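PDB 2PBP: enoyl-CoA hydratase subunit I from Geobacillus kaustophilus, which probably hydrates enoyl-CoA thioesters as a lyase of fatty-acid beta-oxidation. Local coordinates for residues I120-A125 against G175-V180; A100-L105 against A126-P131; G16-A21 against R51-T56. All coordinates share one frame; numbering follows the deposited sequence.

Contact 1 (I120-A125 against G175-V180)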
loop_
_atom_site.group_PDB
_atom_site.type_symbol
_atom_site.label_atom_id
_atom_site.label_comp_id
_atom_site.label_asym_id
_atom_site.label_seq_id
_atom_site.Cartn_x
_atom_site.Cartn_y
_atom_site.Cartn_z
ATOM N N ILE A 120 6.350 1.925 12.509
ATOM C CA ILE A 120 7.473 2.340 13.339
ATOM C C ILE A 120 7.267 3.768 13.845
ATOM O O ILE A 120 7.087 4.690 13.055
ATOM C CB ILE A 120 8.807 2.299 12.559
ATOM C CG1 ILE A 120 9.079 0.887 12.032
ATOM C CG2 ILE A 120 9.946 2.763 13.461
ATOM C CD1 ILE A 120 10.167 0.798 10.963
ATOM N N VAL A 121 7.271 3.935 15.163
ATOM C CA VAL A 121 7.147 5.256 15.773
ATOM C C VAL A 121 8.539 5.473 16.338
ATOM O O VAL A 121 9.020 4.662 17.131
ATOM C CB VAL A 121 6.126 5.275 16.920
ATOM C CG1 VAL A 121 6.106 6.654 17.571
ATOM C CG2 VAL A 121 4.744 4.916 16.391
ATOM N N ALA A 122 9.193 6.557 15.932
ATOM C CA ALA A 122 10.552 6.801 16.385
ATOM C C ALA A 122 10.763 8.064 17.193
ATOM O O ALA A 122 10.067 9.064 17.023
ATOM C CB ALA A 122 11.500 6.804 15.183
ATOM N N SER A 123 11.748 7.986 18.080
ATOM C CA SER A 123 12.152 9.105 18.913
ATOM C C SER A 123 13.149 9.909 18.093
ATOM O O SER A 123 13.647 9.438 17.068
ATOM C CB SER A 123 12.843 8.600 20.183
ATOM O OG SER A 123 13.674 9.604 20.746
ATOM N N SER A 124 13.438 11.123 18.545
ATOM C CA SER A 124 14.411 11.962 17.868
ATOM C C SER A 124 15.796 11.399 18.184
ATOM O O SER A 124 16.785 11.739 17.542
ATOM C CB SER A 124 14.301 13.406 18.366
ATOM O OG SER A 124 13.049 13.976 18.031
ATOM N N ALA A 125 15.853 10.531 19.189
ATOM C CA ALA A 125 17.101 9.912 19.611
ATOM C C ALA A 125 17.435 8.714 18.725
ATOM O O ALA A 125 18.500 8.109 18.860
ATOM C CB ALA A 125 16.988 9.459 21.064
ATOM N N GLY A 175 9.509 7.067 4.122
ATOM C CA GLY A 175 8.378 6.175 4.301
ATOM C C GLY A 175 8.690 4.930 5.109
ATOM O O GLY A 175 7.926 3.963 5.097
ATOM N N ILE A 176 9.827 4.945 5.799
ATOM C CA ILE A 176 10.225 3.817 6.632
ATOM C C ILE A 176 9.605 3.991 8.019
ATOM O O ILE A 176 9.085 3.036 8.602
ATOM C CB ILE A 176 11.757 3.745 6.770
ATOM C CG1 ILE A 176 12.390 3.550 5.387
ATOM C CG2 ILE A 176 12.140 2.609 7.712
ATOM C CD1 ILE A 176 13.896 3.796 5.329
ATOM N N VAL A 177 9.672 5.214 8.535
ATOM C CA VAL A 177 9.117 5.549 9.844
ATOM C C VAL A 177 7.793 6.290 9.660
ATOM O O VAL A 177 7.676 7.170 8.805
ATOM C CB VAL A 177 10.097 6.428 10.659
ATOM C CG1 VAL A 177 9.379 7.066 11.846
ATOM C CG2 VAL A 177 11.260 5.572 11.161
ATOM N N ASN A 178 6.798 5.929 10.464
ATOM C CA ASN A 178 5.477 6.543 10.363
ATOM C C ASN A 178 5.387 7.924 11.011
ATOM O O ASN A 178 4.695 8.811 10.504
ATOM C CB ASN A 178 4.431 5.599 10.957
ATOM C CG ASN A 178 4.237 4.342 10.111
ATOM O OD1 ASN A 178 3.535 4.360 9.098
ATOM N ND2 ASN A 178 4.875 3.253 10.516
ATOM N N ARG A 179 6.078 8.108 12.131
ATOM C CA ARG A 179 6.078 9.396 12.813
ATOM C C ARG A 179 7.251 9.507 13.774
ATOM O O ARG A 179 7.767 8.500 14.269
ATOM C CB ARG A 179 4.768 9.612 13.577
ATOM C CG ARG A 179 4.618 8.768 14.826
ATOM C CD ARG A 179 3.366 9.155 15.602
ATOM N NE ARG A 179 3.325 10.583 15.906
ATOM C CZ ARG A 179 2.460 11.145 16.746
ATOM N NH1 ARG A 179 1.561 10.397 17.372
ATOM N NH2 ARG A 179 2.493 12.454 16.958
ATOM N N VAL A 180 7.664 10.742 14.034
ATOM C CA VAL A 180 8.781 11.015 14.925
ATOM C C VAL A 180 8.323 11.931 16.054
ATOM O O VAL A 180 7.616 12.912 15.822
ATOM C CB VAL A 180 9.934 11.704 14.162
ATOM C CG1 VAL A 180 11.106 11.957 15.095
ATOM C CG2 VAL A 180 10.357 10.843 12.979
#
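Ile120 meets the turn at Ile176 and Val177 with its whole side chain, which can be followed outward. Ile120 CB and CG1 both stand 4.0 Å from Ile176 O. The Ile120 CG2 branch, anti to the backbone N, packs on Val177 CG2 at 3.9 Å, the two side chains crossing at about a right angle. Ile120 CG1 lies beside its own backbone N (chi1 -59°) and carries Ile120 CD1 to within 3.4 Å of Ile176 O. That carbonyl is buried and has no hydrogen-bond partner in the model, so it faces a methyl group instead of a donor. The backbones are held by two bonds: Asn178 N to Ile120 O at 2.9 Å, with the donor in the carbonyl plane, and the straighter Ala122 N to Arg179 O, 174° at the hydrogen. Arg179 shares a sheet face with Val121; Arg179 CG lies 3.8 Å from Val121 CG1, while its guanidinium forms a salt bridge with Glu189 in helix 186-198. Ala122 and Val180 occupy the other face, where Val180 touches helix 168-173. The parallel pairings Val121-Arg179 and Ala122-Val180 put the short strand 179-181 at the margin of the six-stranded sheet within this chain, part of the crotonase fold.

Contact 2 (A100-L105 against A126-P131)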
loop_
_atom_site.group_PDB
_atom_site.type_symbol
_atom_site.label_atom_id
_atom_site.label_comp_id
_atom_site.label_asym_id
_atom_site.label_seq_id
_atom_site.Cartn_x
_atom_site.Cartn_y
_atom_site.Cartn_z
ATOM N N ALA A 100 6.933 -0.865 16.345
ATOM C CA ALA A 100 8.241 -0.700 16.948
ATOM C C ALA A 100 8.343 0.724 17.468
ATOM O O ALA A 100 8.123 1.672 16.723
ATOM C CB ALA A 100 9.344 -0.961 15.920
ATOM N N ALA A 101 8.641 0.863 18.755
ATOM C CA ALA A 101 8.829 2.177 19.361
ATOM C C ALA A 101 10.344 2.295 19.478
ATOM O O ALA A 101 10.936 1.854 20.463
ATOM C CB ALA A 101 8.180 2.235 20.740
ATOM N N VAL A 102 10.967 2.869 18.456
ATOM C CA VAL A 102 12.419 2.996 18.424
ATOM C C VAL A 102 12.906 4.185 19.246
ATOM O O VAL A 102 12.867 5.331 18.803
ATOM C CB VAL A 102 12.909 3.100 16.967
ATOM C CG1 VAL A 102 14.434 3.029 16.918
ATOM C CG2 VAL A 102 12.310 1.955 16.149
ATOM N N ASN A 103 13.368 3.873 20.454
ATOM C CA ASN A 103 13.847 4.851 21.428
ATOM C C ASN A 103 15.279 5.327 21.233
ATOM O O ASN A 103 15.734 6.219 21.950
ATOM C CB ASN A 103 13.732 4.261 22.828
ATOM C CG ASN A 103 14.459 2.938 22.951
ATOM O OD1 ASN A 103 14.055 1.942 22.346
ATOM N ND2 ASN A 103 15.544 2.922 23.720
ATOM N N GLY A 104 15.994 4.732 20.285
ATOM C CA GLY A 104 17.370 5.131 20.055
ATOM C C GLY A 104 18.010 4.371 18.913
ATOM O O GLY A 104 17.368 4.122 17.896
ATOM N N LEU A 105 19.278 4.005 19.080
ATOM C CA LEU A 105 20.002 3.276 18.048
ATOM C C LEU A 105 19.321 1.971 17.657
ATOM O O LEU A 105 18.944 1.171 18.511
ATOM C CB LEU A 105 21.425 2.960 18.515
ATOM C CG LEU A 105 22.369 4.107 18.872
ATOM C CD1 LEU A 105 23.684 3.530 19.377
ATOM C CD2 LEU A 105 22.600 4.992 17.660
ATOM N N ALA A 126 16.526 8.379 17.814
ATOM C CA ALA A 126 16.710 7.222 16.944
ATOM C C ALA A 126 17.554 7.429 15.693
ATOM O O ALA A 126 17.500 8.471 15.041
ATOM C CB ALA A 126 15.345 6.656 16.551
ATOM N N GLU A 127 18.327 6.401 15.370
ATOM C CA GLU A 127 19.176 6.377 14.186
ATOM C C GLU A 127 19.089 4.950 13.668
ATOM O O GLU A 127 19.055 4.009 14.451
ATOM C CB GLU A 127 20.626 6.719 14.533
ATOM C CG GLU A 127 20.892 8.208 14.697
ATOM C CD GLU A 127 22.375 8.532 14.693
ATOM O OE1 GLU A 127 23.074 8.137 15.649
ATOM O OE2 GLU A 127 22.842 9.179 13.729
ATOM N N PHE A 128 19.043 4.800 12.351
ATOM C CA PHE A 128 18.935 3.485 11.730
ATOM C C PHE A 128 20.099 3.280 10.774
ATOM O O PHE A 128 20.493 4.204 10.065
ATOM C CB PHE A 128 17.624 3.385 10.946
ATOM C CG PHE A 128 16.402 3.683 11.765
ATOM C CD1 PHE A 128 15.711 2.658 12.405
ATOM C CD2 PHE A 128 15.937 4.991 11.897
ATOM C CE1 PHE A 128 14.573 2.927 13.161
ATOM C CE2 PHE A 128 14.800 5.273 12.651
ATOM C CZ PHE A 128 14.115 4.238 13.285
ATOM N N GLY A 129 20.647 2.074 10.745
ATOM C CA GLY A 129 21.755 1.826 9.841
ATOM C C GLY A 129 22.205 0.381 9.801
ATOM O O GLY A 129 21.809 -0.426 10.643
ATOM N N PHE A 130 23.041 0.069 8.815
ATOM C CA PHE A 130 23.584 -1.272 8.627
ATOM C C PHE A 130 25.104 -1.182 8.558
ATOM O O PHE A 130 25.688 -1.145 7.477
ATOM C CB PHE A 130 23.046 -1.883 7.334
ATOM C CG PHE A 130 21.593 -2.243 7.398
ATOM C CD1 PHE A 130 21.148 -3.220 8.284
ATOM C CD2 PHE A 130 20.668 -1.604 6.581
ATOM C CE1 PHE A 130 19.797 -3.555 8.355
ATOM C CE2 PHE A 130 19.316 -1.932 6.643
ATOM C CZ PHE A 130 18.880 -2.911 7.533
ATOM N N PRO A 131 25.763 -1.144 9.723
ATOM C CA PRO A 131 27.221 -1.052 9.783
ATOM C C PRO A 131 27.937 -2.366 9.484
ATOM O O PRO A 131 29.168 -2.408 9.473
ATOM C CB PRO A 131 27.468 -0.561 11.206
ATOM C CG PRO A 131 26.394 -1.267 11.973
ATOM C CD PRO A 131 25.176 -1.087 11.076
#
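The ring of Phe128 and the side chain of Val102 meet tip to tip. Val102 CG1 comes in obliquely, 3.8 Å from Phe128 CE1, and Val102 CB is 4.0 Å from Phe128 CZ, so the valine meets the outer end of the ring. Phe111 of helix 109-115 meets the same ring with the planes at about 45°, and Val177 also touches Phe128. In the crotonase fold this junction lies between two sheets: strand 98-102 belongs to the larger, strand 127-129 to the smaller. Phe128 starts out pointing away from residues 100-105, but chi1 of -55°, with CG anti to the carbonyl carbon, returns its ring end to Val102. An alanine at Val102 would probably leave Phe128 CE1 and Ala126 CB, the latter 3.8 Å from Val102 CG1, without the CG1 methyl they share, opening a gap and leaving the ring less restrained. Farther along the two segments, Leu105 and Glu127 run side by side, Leu105 CD2 lying 4.1 Å from Glu127 CB; the carboxylate's OE1 makes a salt bridge with Arg165. No hydrogen bond joins the two segments. Their backbones instead meet where Ala126 CA makes a bent CA-H...O contact with Gly104 O over 3.3 Å, with an angle of 138° at the hydrogen.

Contact 3 (G16-A21 against R51-T56)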
loop_
_atom_site.group_PDB
_atom_site.type_symbol
_atom_site.label_atom_id
_atom_site.label_comp_id
_atom_site.label_asym_id
_atom_site.label_seq_id
_atom_site.Cartn_x
_atom_site.Cartn_y
_atom_site.Cartn_z
ATOM N N GLY A 16 0.202 -5.588 24.101
ATOM C CA GLY A 16 1.269 -6.362 24.706
ATOM C C GLY A 16 2.572 -5.638 24.427
ATOM O O GLY A 16 2.845 -5.267 23.285
ATOM N N ILE A 17 3.369 -5.424 25.470
ATOM C CA ILE A 17 4.641 -4.728 25.322
ATOM C C ILE A 17 5.824 -5.656 25.582
ATOM O O ILE A 17 5.852 -6.385 26.573
ATOM C CB ILE A 17 4.749 -3.520 26.302
ATOM C CG1 ILE A 17 3.548 -2.586 26.131
ATOM C CG2 ILE A 17 6.048 -2.766 26.062
ATOM C CD1 ILE A 17 3.319 -1.965 24.734
ATOM N N ILE A 18 6.795 -5.627 24.679
ATOM C CA ILE A 18 8.000 -6.421 24.845
ATOM C C ILE A 18 9.159 -5.430 24.865
ATOM O O ILE A 18 9.432 -4.748 23.874
ATOM C CB ILE A 18 8.192 -7.426 23.693
ATOM C CG1 ILE A 18 7.061 -8.464 23.722
ATOM C CG2 ILE A 18 9.546 -8.101 23.820
ATOM C CD1 ILE A 18 6.928 -9.307 22.456
ATOM N N GLU A 19 9.822 -5.336 26.009
ATOM C CA GLU A 19 10.938 -4.420 26.172
ATOM C C GLU A 19 12.254 -5.181 26.220
ATOM O O GLU A 19 12.456 -6.024 27.095
ATOM C CB GLU A 19 10.750 -3.606 27.461
ATOM C CG GLU A 19 11.968 -2.805 27.894
ATOM C CD GLU A 19 11.746 -2.078 29.213
ATOM O OE1 GLU A 19 10.980 -2.595 30.055
ATOM O OE2 GLU A 19 12.349 -1.002 29.413
ATOM N N LEU A 20 13.139 -4.906 25.265
ATOM C CA LEU A 20 14.446 -5.559 25.261
ATOM C C LEU A 20 15.100 -5.045 26.538
ATOM O O LEU A 20 15.156 -3.832 26.762
ATOM C CB LEU A 20 15.254 -5.148 24.027
ATOM C CG LEU A 20 14.529 -5.331 22.688
ATOM C CD1 LEU A 20 15.508 -5.129 21.540
ATOM C CD2 LEU A 20 13.914 -6.718 22.619
ATOM N N ALA A 21 15.591 -5.960 27.368
ATOM C CA ALA A 21 16.170 -5.582 28.652
ATOM C C ALA A 21 17.655 -5.848 28.887
ATOM O O ALA A 21 18.034 -6.364 29.941
ATOM C CB ALA A 21 15.356 -6.222 29.771
ATOM N N ARG A 51 -4.320 -7.296 21.078
ATOM C CA ARG A 51 -4.679 -6.827 19.747
ATOM C C ARG A 51 -3.542 -6.100 19.042
ATOM O O ARG A 51 -3.544 -5.968 17.817
ATOM C CB ARG A 51 -5.901 -5.914 19.839
ATOM C CG ARG A 51 -7.110 -6.593 20.453
ATOM C CD ARG A 51 -8.346 -5.711 20.361
ATOM N NE ARG A 51 -9.546 -6.424 20.788
ATOM C CZ ARG A 51 -10.785 -5.982 20.594
ATOM N NH1 ARG A 51 -10.992 -4.823 19.978
ATOM N NH2 ARG A 51 -11.817 -6.704 21.010
ATOM N N VAL A 52 -2.576 -5.621 19.820
ATOM C CA VAL A 52 -1.419 -4.916 19.272
ATOM C C VAL A 52 -0.192 -5.260 20.108
ATOM O O VAL A 52 -0.270 -5.368 21.334
ATOM C CB VAL A 52 -1.615 -3.376 19.299
ATOM C CG1 VAL A 52 -0.459 -2.687 18.571
ATOM C CG2 VAL A 52 -2.943 -2.999 18.657
ATOM N N ILE A 53 0.935 -5.445 19.435
ATOM C CA ILE A 53 2.190 -5.763 20.100
ATOM C C ILE A 53 3.152 -4.612 19.838
ATOM O O ILE A 53 3.308 -4.173 18.699
ATOM C CB ILE A 53 2.804 -7.067 19.538
ATOM C CG1 ILE A 53 1.854 -8.240 19.794
ATOM C CG2 ILE A 53 4.175 -7.318 20.160
ATOM C CD1 ILE A 53 2.168 -9.508 19.003
ATOM N N VAL A 54 3.783 -4.120 20.898
ATOM C CA VAL A 54 4.743 -3.029 20.778
ATOM C C VAL A 54 6.120 -3.505 21.229
ATOM O O VAL A 54 6.255 -4.099 22.297
ATOM C CB VAL A 54 4.331 -1.813 21.642
ATOM C CG1 VAL A 54 5.440 -0.762 21.639
ATOM C CG2 VAL A 54 3.038 -1.213 21.109
ATOM N N LEU A 55 7.128 -3.256 20.399
ATOM C CA LEU A 55 8.498 -3.633 20.721
ATOM C C LEU A 55 9.275 -2.354 20.988
ATOM O O LEU A 55 9.140 -1.374 20.254
ATOM C CB LEU A 55 9.166 -4.363 19.554
ATOM C CG LEU A 55 8.540 -5.628 18.972
ATOM C CD1 LEU A 55 9.482 -6.194 17.917
ATOM C CD2 LEU A 55 8.292 -6.647 20.069
ATOM N N THR A 56 10.087 -2.362 22.038
ATOM C CA THR A 56 10.893 -1.197 22.356
ATOM C C THR A 56 12.110 -1.637 23.162
ATOM O O THR A 56 12.169 -2.769 23.644
ATOM C CB THR A 56 10.076 -0.148 23.146
ATOM O OG1 THR A 56 10.743 1.117 23.083
ATOM C CG2 THR A 56 9.928 -0.563 24.603
#
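Strands 16-20 and 52-56 run parallel, their axes 4.7 Å apart at closest approach and 17° from alignment. They are the two strands of a beta-alpha-beta unit whose connection contains helix 31-46. Five backbone bonds join them, alternating in direction: Val52 O accepts from Gly16 N, Gly16 O from Val54 N, Val54 O from Ile18 N, Ile18 O from Thr56 N, and Thr56 O from Leu20 N. The bond from Gly16 N to Val52 O measures 2.8 Å. The longest of the five, from Thr56 N to Ile18 O, measures 3.1 Å. Ile18 and Leu55 share one face and lie side by side, Leu55 CD2 reaching both CB (3.7 Å) and CD1 (3.8 Å) of Ile18. Ile18 also touches Ala40, Val41 and Phe44, so helix 31-46 covers this side. The face with Ile17 and Val54 meets helix 186-198 through Met191 and Thr190. Farther along it, Thr56 OG1 hydrogen-bonds Ala101 O on the next strand, and Glu19 OE2 forms a salt bridge with Arg58. Ile17 is bent at its second torsion (chi2 -59°), which folds its tip over Val54: Ile17 CD1 is modelled 3.3 Å from Val54 CB, a spacing so tight that its exact value is doubtful, and 3.7 Å from Val54 CG2.

From the N terminus, contact 3 closes first, bringing 51-56 beside 16-21 after a connection that includes helix 31-46. It is complete before the other two begin. Those two cross: 100-105 opens contact 2, 120-125 opens contact 1, 126-131 then closes contact 2, and 175-180 closes contact 1, with 49 residues, about half of them helical, separating it from 120-125. Strand 98-102 stands between strands 52-57 and 119-123 in the larger sheet, so contact 2 touches both of the others, whereas contacts 1 and 3 come no nearer than about 7 Å between nearest atoms. Contacts 3 and 1 thus join strands within that sheet, while contact 2 ties it to the smaller one.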